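Long-range contacts in diacylglycerol O-acyltransferase (Marinobacter hydrocarbonoclasticus, PDB 6CHJ), which probably transfers the acyl group of an acyl-CoA to a diacylglycerol, forming triacylglycerol, and also acts as a wax ester synthase: residues F57-L61 and R110-W115; T267-A272 and R325-I329. One frame throughout, in Å; residues are numbered along the deposited sequence.

Contact 1: F57-L61 and R110-W115; sequences FNQRL and RERPMW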
ATOM      1  N   PHE B  57       5.275  17.016 -10.480  1.00 64.29           N
ATOM      2  CA  PHE B  57       5.738  15.723  -9.996  1.00 63.22           C
ATOM      3  C   PHE B  57       7.042  15.797  -9.202  1.00 72.06           C
ATOM      4  O   PHE B  57       7.498  14.763  -8.695  1.00 67.41           O
ATOM      5  CB  PHE B  57       5.911  14.773 -11.167  1.00 64.94           C
ATOM      6  CG  PHE B  57       4.664  14.551 -11.946  1.00 71.24           C
ATOM      7  CD1 PHE B  57       3.850  13.462 -11.675  1.00 68.38           C
ATOM      8  CD2 PHE B  57       4.298  15.428 -12.957  1.00 72.29           C
ATOM      9  CE1 PHE B  57       2.690  13.257 -12.394  1.00 67.47           C
ATOM     10  CE2 PHE B  57       3.144  15.226 -13.677  1.00 72.46           C
ATOM     11  CZ  PHE B  57       2.342  14.136 -13.400  1.00 72.01           C
ATOM     12  N   ASN B  58       7.665  16.970  -9.089  1.00 70.64           N
ATOM     13  CA  ASN B  58       8.874  17.117  -8.292  1.00 70.85           C
ATOM     14  C   ASN B  58       8.610  17.928  -7.041  1.00 74.42           C
ATOM     15  O   ASN B  58       9.554  18.320  -6.350  1.00 75.34           O
ATOM     16  CB  ASN B  58      10.006  17.747  -9.111  1.00 70.68           C
ATOM     17  CG  ASN B  58       9.748  19.203  -9.472  1.00 73.24           C
ATOM     18  OD1 ASN B  58       8.607  19.669  -9.520  1.00 72.81           O
ATOM     19  ND2 ASN B  58      10.822  19.932  -9.717  1.00 74.39           N
ATOM     20  N   GLN B  59       7.343  18.199  -6.754  1.00 73.78           N
ATOM     21  CA  GLN B  59       6.936  18.915  -5.558  1.00 72.25           C
ATOM     22  C   GLN B  59       6.770  17.930  -4.411  1.00 67.11           C
ATOM     23  O   GLN B  59       6.315  16.805  -4.607  1.00 63.27           O
ATOM     24  CB  GLN B  59       5.619  19.652  -5.823  1.00 74.91           C
ATOM     25  CG  GLN B  59       5.697  20.642  -6.974  1.00 72.91           C
ATOM     26  CD  GLN B  59       6.675  21.771  -6.677  1.00 81.34           C
ATOM     27  OE1 GLN B  59       6.616  22.394  -5.610  1.00 82.37           O
ATOM     28  NE2 GLN B  59       7.592  22.028  -7.610  1.00 77.12           N
ATOM     29  N   ARG B  60       7.123  18.351  -3.208  1.00 70.41           N
ATOM     30  CA  ARG B  60       6.905  17.477  -2.074  1.00 69.70           C
ATOM     31  C   ARG B  60       6.430  18.310  -0.902  1.00 71.72           C
ATOM     32  O   ARG B  60       6.686  19.513  -0.834  1.00 76.69           O
ATOM     33  CB  ARG B  60       8.165  16.669  -1.726  1.00 68.10           C
ATOM     34  CG  ARG B  60       9.110  17.316  -0.768  1.00 70.75           C
ATOM     35  CD  ARG B  60      10.197  16.331  -0.366  1.00 72.24           C
ATOM     36  NE  ARG B  60      10.828  16.698   0.900  1.00 83.92           N
ATOM     37  CZ  ARG B  60      10.264  16.552   2.100  1.00 81.58           C
ATOM     38  NH1 ARG B  60       9.037  16.039   2.219  1.00 73.63           N
ATOM     39  NH2 ARG B  60      10.930  16.929   3.186  1.00 83.47           N
ATOM     40  N   LEU B  61       5.707  17.662   0.004  1.00 68.32           N
ATOM     41  CA  LEU B  61       5.092  18.369   1.114  1.00 70.42           C
ATOM     42  C   LEU B  61       6.126  18.691   2.180  1.00 74.67           C
ATOM     43  O   LEU B  61       6.957  17.852   2.542  1.00 76.93           O
ATOM     44  CB  LEU B  61       3.946  17.550   1.714  1.00 68.89           C
ATOM     45  CG  LEU B  61       3.105  18.269   2.781  1.00 72.43           C
ATOM     46  CD1 LEU B  61       2.470  19.552   2.236  1.00 68.14           C
ATOM     47  CD2 LEU B  61       2.046  17.350   3.402  1.00 66.48           C
ATOM     48  N   ARG B 110       3.855  10.565   2.389  1.00 56.26           N
ATOM     49  CA  ARG B 110       3.802  12.025   2.301  1.00 54.87           C
ATOM     50  C   ARG B 110       5.176  12.679   2.216  1.00 57.22           C
ATOM     51  O   ARG B 110       5.263  13.858   1.850  1.00 62.48           O
ATOM     52  CB  ARG B 110       3.039  12.599   3.491  1.00 56.04           C
ATOM     53  CG  ARG B 110       1.566  12.796   3.195  1.00 58.90           C
ATOM     54  CD  ARG B 110       0.832  13.427   4.352  1.00 59.99           C
ATOM     55  NE  ARG B 110      -0.589  13.188   4.186  1.00 59.84           N
ATOM     56  CZ  ARG B 110      -1.539  13.617   5.002  1.00 60.06           C
ATOM     57  NH1 ARG B 110      -1.231  14.325   6.087  1.00 60.86           N
ATOM     58  NH2 ARG B 110      -2.809  13.339   4.711  1.00 52.56           N
ATOM     59  N   GLU B 111       6.245  11.952   2.534  1.00 53.78           N
ATOM     60  CA  GLU B 111       7.582  12.521   2.536  1.00 57.44           C
ATOM     61  C   GLU B 111       8.211  12.595   1.142  1.00 63.39           C
ATOM     62  O   GLU B 111       9.302  13.167   1.000  1.00 57.84           O
ATOM     63  CB  GLU B 111       8.472  11.724   3.495  1.00 56.50           C
ATOM     64  CG  GLU B 111       8.203  12.013   4.988  1.00 65.41           C
ATOM     65  CD  GLU B 111       9.229  12.972   5.603  1.00 73.17           C
ATOM     66  OE1 GLU B 111      10.079  12.529   6.412  1.00 77.76           O
ATOM     67  OE2 GLU B 111       9.192  14.175   5.268  1.00 77.79           O
ATOM     68  N   ARG B 112       7.563  12.055   0.115  1.00 58.67           N
ATOM     69  CA  ARG B 112       8.019  12.178  -1.259  1.00 54.89           C
ATOM     70  C   ARG B 112       6.898  12.727  -2.118  1.00 55.53           C
ATOM     71  O   ARG B 112       5.727  12.674  -1.726  1.00 58.09           O
ATOM     72  CB  ARG B 112       8.486  10.826  -1.803  1.00 55.73           C
ATOM     73  CG  ARG B 112       9.263  10.046  -0.786  1.00 60.73           C
ATOM     74  CD  ARG B 112       9.744   8.782  -1.401  1.00 60.32           C
ATOM     75  NE  ARG B 112      11.096   8.967  -1.911  1.00 67.12           N
ATOM     76  CZ  ARG B 112      12.112   8.179  -1.600  1.00 58.94           C
ATOM     77  NH1 ARG B 112      11.930   7.143  -0.789  1.00 58.36           N
ATOM     78  NH2 ARG B 112      13.305   8.427  -2.104  1.00 69.12           N
ATOM     79  N   PRO B 113       7.221  13.307  -3.275  1.00 60.39           N
ATOM     80  CA  PRO B 113       6.165  13.721  -4.208  1.00 58.36           C
ATOM     81  C   PRO B 113       5.173  12.585  -4.397  1.00 55.82           C
ATOM     82  O   PRO B 113       5.552  11.418  -4.512  1.00 55.42           O
ATOM     83  CB  PRO B 113       6.928  14.041  -5.502  1.00 59.23           C
ATOM     84  CG  PRO B 113       8.331  13.529  -5.272  1.00 60.22           C
ATOM     85  CD  PRO B 113       8.562  13.576  -3.814  1.00 60.69           C
ATOM     86  N   MET B 114       3.893  12.917  -4.358  1.00 54.93           N
ATOM     87  CA  MET B 114       2.880  11.896  -4.134  1.00 51.27           C
ATOM     88  C   MET B 114       2.287  11.422  -5.461  1.00 56.17           C
ATOM     89  O   MET B 114       1.113  11.626  -5.779  1.00 56.16           O
ATOM     90  CB  MET B 114       1.828  12.425  -3.175  1.00 59.19           C
ATOM     91  CG  MET B 114       2.447  12.903  -1.864  1.00 55.85           C
ATOM     92  SD  MET B 114       1.245  13.258  -0.573  1.00 55.30           S
ATOM     93  CE  MET B 114       1.305  15.061  -0.512  1.00 57.19           C
ATOM     94  N   TRP B 115       3.128  10.732  -6.232  1.00 51.94           N
ATOM     95  CA  TRP B 115       2.650  10.108  -7.452  1.00 49.92           C
ATOM     96  C   TRP B 115       3.341   8.766  -7.633  1.00 52.89           C
ATOM     97  O   TRP B 115       4.465   8.569  -7.177  1.00 54.64           O
ATOM     98  CB  TRP B 115       2.882  10.999  -8.668  1.00 50.25           C
ATOM     99  CG  TRP B 115       4.317  11.304  -8.942  1.00 56.20           C
ATOM    100  CD1 TRP B 115       5.041  12.356  -8.453  1.00 57.27           C
ATOM    101  CD2 TRP B 115       5.207  10.566  -9.789  1.00 50.67           C
ATOM    102  NE1 TRP B 115       6.324  12.311  -8.934  1.00 54.37           N
ATOM    103  CE2 TRP B 115       6.453  11.222  -9.758  1.00 57.60           C
ATOM    104  CE3 TRP B 115       5.074   9.409 -10.563  1.00 53.74           C
ATOM    105  CZ2 TRP B 115       7.558  10.763 -10.479  1.00 56.85           C
ATOM    106  CZ3 TRP B 115       6.169   8.957 -11.283  1.00 57.16           C
ATOM    107  CH2 TRP B 115       7.391   9.635 -11.238  1.00 56.55           C
TER

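Contact 2: T267-A272 and R325-I329; sequences TAMCAA and RLLKI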
ATOM      1  N   THR B 267     -26.560   7.914 -16.983  1.00 51.80           N
ATOM      2  CA  THR B 267     -27.048   8.036 -15.611  1.00 50.83           C
ATOM      3  C   THR B 267     -28.090   6.967 -15.312  1.00 49.73           C
ATOM      4  O   THR B 267     -28.127   6.412 -14.206  1.00 48.45           O
ATOM      5  CB  THR B 267     -27.618   9.438 -15.384  1.00 54.05           C
ATOM      6  OG1 THR B 267     -26.582  10.410 -15.602  1.00 55.94           O
ATOM      7  CG2 THR B 267     -28.153   9.583 -13.954  1.00 50.80           C
ATOM      8  N   ALA B 268     -28.941   6.668 -16.298  1.00 48.71           N
ATOM      9  CA  ALA B 268     -29.905   5.580 -16.177  1.00 49.93           C
ATOM     10  C   ALA B 268     -29.209   4.231 -16.039  1.00 44.48           C
ATOM     11  O   ALA B 268     -29.655   3.370 -15.272  1.00 45.90           O
ATOM     12  CB  ALA B 268     -30.835   5.576 -17.398  1.00 53.26           C
ATOM     13  N   MET B 269     -28.135   4.013 -16.801  1.00 43.24           N
ATOM     14  CA  MET B 269     -27.363   2.787 -16.615  1.00 52.48           C
ATOM     15  C   MET B 269     -26.886   2.658 -15.173  1.00 49.34           C
ATOM     16  O   MET B 269     -26.993   1.577 -14.581  1.00 47.68           O
ATOM     17  CB  MET B 269     -26.183   2.737 -17.576  1.00 49.75           C
ATOM     18  CG  MET B 269     -26.570   2.316 -18.995  1.00 51.37           C
ATOM     19  SD  MET B 269     -25.221   2.711 -20.114  1.00 54.81           S
ATOM     20  CE  MET B 269     -23.958   1.553 -19.553  1.00 54.88           C
ATOM     21  N   CYS B 270     -26.409   3.767 -14.578  1.00 40.07           N
ATOM     22  CA  CYS B 270     -26.016   3.737 -13.165  1.00 50.02           C
ATOM     23  C   CYS B 270     -27.215   3.466 -12.257  1.00 49.09           C
ATOM     24  O   CYS B 270     -27.138   2.616 -11.360  1.00 53.49           O
ATOM     25  CB  CYS B 270     -25.319   5.042 -12.764  1.00 45.85           C
ATOM     26  SG  CYS B 270     -23.771   5.412 -13.702  1.00 54.25           S
ATOM     27  N   ALA B 271     -28.333   4.178 -12.467  1.00 46.92           N
ATOM     28  CA  ALA B 271     -29.551   3.907 -11.692  1.00 51.33           C
ATOM     29  C   ALA B 271     -29.966   2.435 -11.769  1.00 49.45           C
ATOM     30  O   ALA B 271     -30.263   1.809 -10.744  1.00 53.58           O
ATOM     31  CB  ALA B 271     -30.697   4.793 -12.178  1.00 47.15           C
ATOM     32  N   ALA B 272     -30.003   1.865 -12.978  1.00 49.38           N
ATOM     33  CA  ALA B 272     -30.374   0.455 -13.122  1.00 53.23           C
ATOM     34  C   ALA B 272     -29.391  -0.449 -12.382  1.00 52.40           C
ATOM     35  O   ALA B 272     -29.799  -1.277 -11.555  1.00 53.37           O
ATOM     36  CB  ALA B 272     -30.450   0.063 -14.605  1.00 43.56           C
ATOM     37  N   ARG B 325     -37.947   4.704 -15.824  1.00 60.29           N
ATOM     38  CA  ARG B 325     -36.845   5.215 -15.009  1.00 61.47           C
ATOM     39  C   ARG B 325     -35.956   6.172 -15.798  1.00 56.34           C
ATOM     40  O   ARG B 325     -35.604   7.249 -15.298  1.00 52.95           O
ATOM     41  CB  ARG B 325     -36.021   4.064 -14.439  1.00 55.69           C
ATOM     42  CG  ARG B 325     -35.309   4.453 -13.146  1.00 61.48           C
ATOM     43  CD  ARG B 325     -34.468   3.328 -12.571  1.00 53.88           C
ATOM     44  NE  ARG B 325     -35.205   2.071 -12.575  1.00 64.13           N
ATOM     45  CZ  ARG B 325     -34.916   1.039 -13.361  1.00 63.48           C
ATOM     46  NH1 ARG B 325     -33.901   1.113 -14.218  1.00 59.77           N
ATOM     47  NH2 ARG B 325     -35.647  -0.060 -13.290  1.00 62.69           N
ATOM     48  N   LEU B 326     -35.607   5.820 -17.036  1.00 51.20           N
ATOM     49  CA  LEU B 326     -34.820   6.743 -17.845  1.00 52.20           C
ATOM     50  C   LEU B 326     -35.494   8.114 -17.946  1.00 56.05           C
ATOM     51  O   LEU B 326     -34.850   9.145 -17.724  1.00 53.12           O
ATOM     52  CB  LEU B 326     -34.577   6.145 -19.225  1.00 50.24           C
ATOM     53  CG  LEU B 326     -34.091   7.110 -20.299  1.00 50.22           C
ATOM     54  CD1 LEU B 326     -32.690   7.612 -19.988  1.00 51.97           C
ATOM     55  CD2 LEU B 326     -34.143   6.417 -21.681  1.00 51.63           C
ATOM     56  N   LEU B 327     -36.805   8.151 -18.231  1.00 59.90           N
ATOM     57  CA  LEU B 327     -37.459   9.439 -18.486  1.00 59.77           C
ATOM     58  C   LEU B 327     -37.685  10.246 -17.210  1.00 56.74           C
ATOM     59  O   LEU B 327     -37.499  11.470 -17.214  1.00 58.27           O
ATOM     60  CB  LEU B 327     -38.784   9.235 -19.221  1.00 62.04           C
ATOM     61  CG  LEU B 327     -38.638   8.431 -20.506  1.00 60.75           C
ATOM     62  CD1 LEU B 327     -40.002   7.893 -20.904  1.00 62.40           C
ATOM     63  CD2 LEU B 327     -38.010   9.271 -21.602  1.00 57.01           C
ATOM     64  N   LYS B 328     -38.074   9.594 -16.109  1.00 50.59           N
ATOM     65  CA  LYS B 328     -38.104  10.311 -14.836  1.00 58.80           C
ATOM     66  C   LYS B 328     -36.722  10.849 -14.467  1.00 58.65           C
ATOM     67  O   LYS B 328     -36.623  11.916 -13.850  1.00 57.16           O
ATOM     68  CB  LYS B 328     -38.643   9.415 -13.718  1.00 56.72           C
ATOM     69  CG  LYS B 328     -40.034   8.869 -13.980  1.00 58.10           C
ATOM     70  CD  LYS B 328     -40.844   8.758 -12.700  1.00 61.06           C
ATOM     71  CE  LYS B 328     -42.124   7.958 -12.923  1.00 60.47           C
ATOM     72  NZ  LYS B 328     -42.723   7.479 -11.637  1.00 69.80           N
ATOM     73  N   ILE B 329     -35.651  10.131 -14.837  1.00 56.02           N
ATOM     74  CA  ILE B 329     -34.298  10.649 -14.636  1.00 56.46           C
ATOM     75  C   ILE B 329     -34.047  11.830 -15.566  1.00 58.07           C
ATOM     76  O   ILE B 329     -33.484  12.854 -15.156  1.00 62.37           O
ATOM     77  CB  ILE B 329     -33.244   9.534 -14.840  1.00 51.57           C
ATOM     78  CG1 ILE B 329     -33.259   8.534 -13.677  1.00 54.78           C
ATOM     79  CG2 ILE B 329     -31.845  10.124 -14.990  1.00 49.51           C
ATOM     80  CD1 ILE B 329     -32.700   7.151 -14.022  1.00 48.52           C
TER

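Contact 1: F57-L61 and R110-W115
A β-hairpin laid on an irregular connector illustrates how side chains can join two pieces of chain that share no β-ladder. Residues 57-61 lead into the first strand of the hairpin 59-64/67-72, while residues 110-115 link helix 93-105 to strand 115-121 of a mixed sheet. At the start of the connector, the carbonyl O of Arg110 lies 3.9 Å from CB of Leu61, and CD of Arg110 is 4.2 Å from CD2 of that leucine; its guanidinium is engaged elsewhere, by Leu12 O and Glu15. Glu111 follows with a salt bridge, OE2 standing 3.6 Å from NH1 of Arg60, and its other oxygen makes a long, weak ion pair with Arg430 of the second subunit. Arg112 turns from the hairpin, and Pro113 then brings the two chains to their shortest CA-CA distance, 4.4 Å to Arg60. Lacking an amide hydrogen, it meets the strand through its ring instead: CB is 3.0 Å from Gln59 O, and CD is 3.8 Å from Arg60 CB. The backbone of Arg60 pairs with Val71 in the hairpin. Met114 centres an inverse gamma turn, closed by a weak bond from Trp115 N to Pro113 O (3.1 Å), and bonds through its backbone to His135, first histidine of the family's HHxxxDG motif. Its CE touches Leu61 CB at 4.3 Å. Trp115, where the sheet strand begins, receives the edge of the Phe57 ring on its face, planes at 86°, and donates from NE1 to Phe57 O at 2.7 Å.

Contact 2: T267-A272 and R325-I329
Where two helices cross, small residues on one can receive larger side chains from the other, and helices 262-280 and 322-338 are a clear case. Their segments approach to 9.6 Å between axes, with N-to-C directions 123° apart. Ile329, with chi1 m and chi2 t, extends CD1 to 3.6 Å from Ala271 CB and 3.9 Å from Ala268 CA, while its CG2 lies 3.9 Å from CG2 of Thr267. The m rotamer of Thr267 suits both its ends: the methyl meets the isoleucine, and OG1 bonds back to Asn263 O within its own helix. Leu326, in a t,p conformation, places CD1 3.8 Å from Ala268 CB. Arg325 is extended through chi1 and chi2 and bends at chi3 (m), so that CD packs 4.1 Å from Ala271 CB and NH1 lies 3.6 Å from Ala272 CB; its NE bonds to Val319 O. Away from this crossing, Met269 packs on helix 437-453 and Phe423 of strand 420-428. Methyl and methylene groups thus dominate the interface, and the arginine finds its polar partner elsewhere, which implies that the two segments are held by close fit and burial of apolar surface rather than by directional bonds.

In the fold
Both contacts are largely buried, yet their centres lie about 21 and 20 Å from the centre of the chain, on opposite sides of it. Their centres are 41 Å apart, their nearest atoms about 27 Å, and they share no helix or strand. Contact 1 attaches a hairpin to the approach to one mixed sheet and lies close to the second subunit; contact 2 joins two helices, one of which packs on the other mixed sheet, and no other chain touches its segments. The chemistry differs accordingly: contact 1 buries 464 Å² and combines charge, aromatic rings and a hydrogen bond, whereas the helix crossing buries 264 Å² with mainly aliphatic groups.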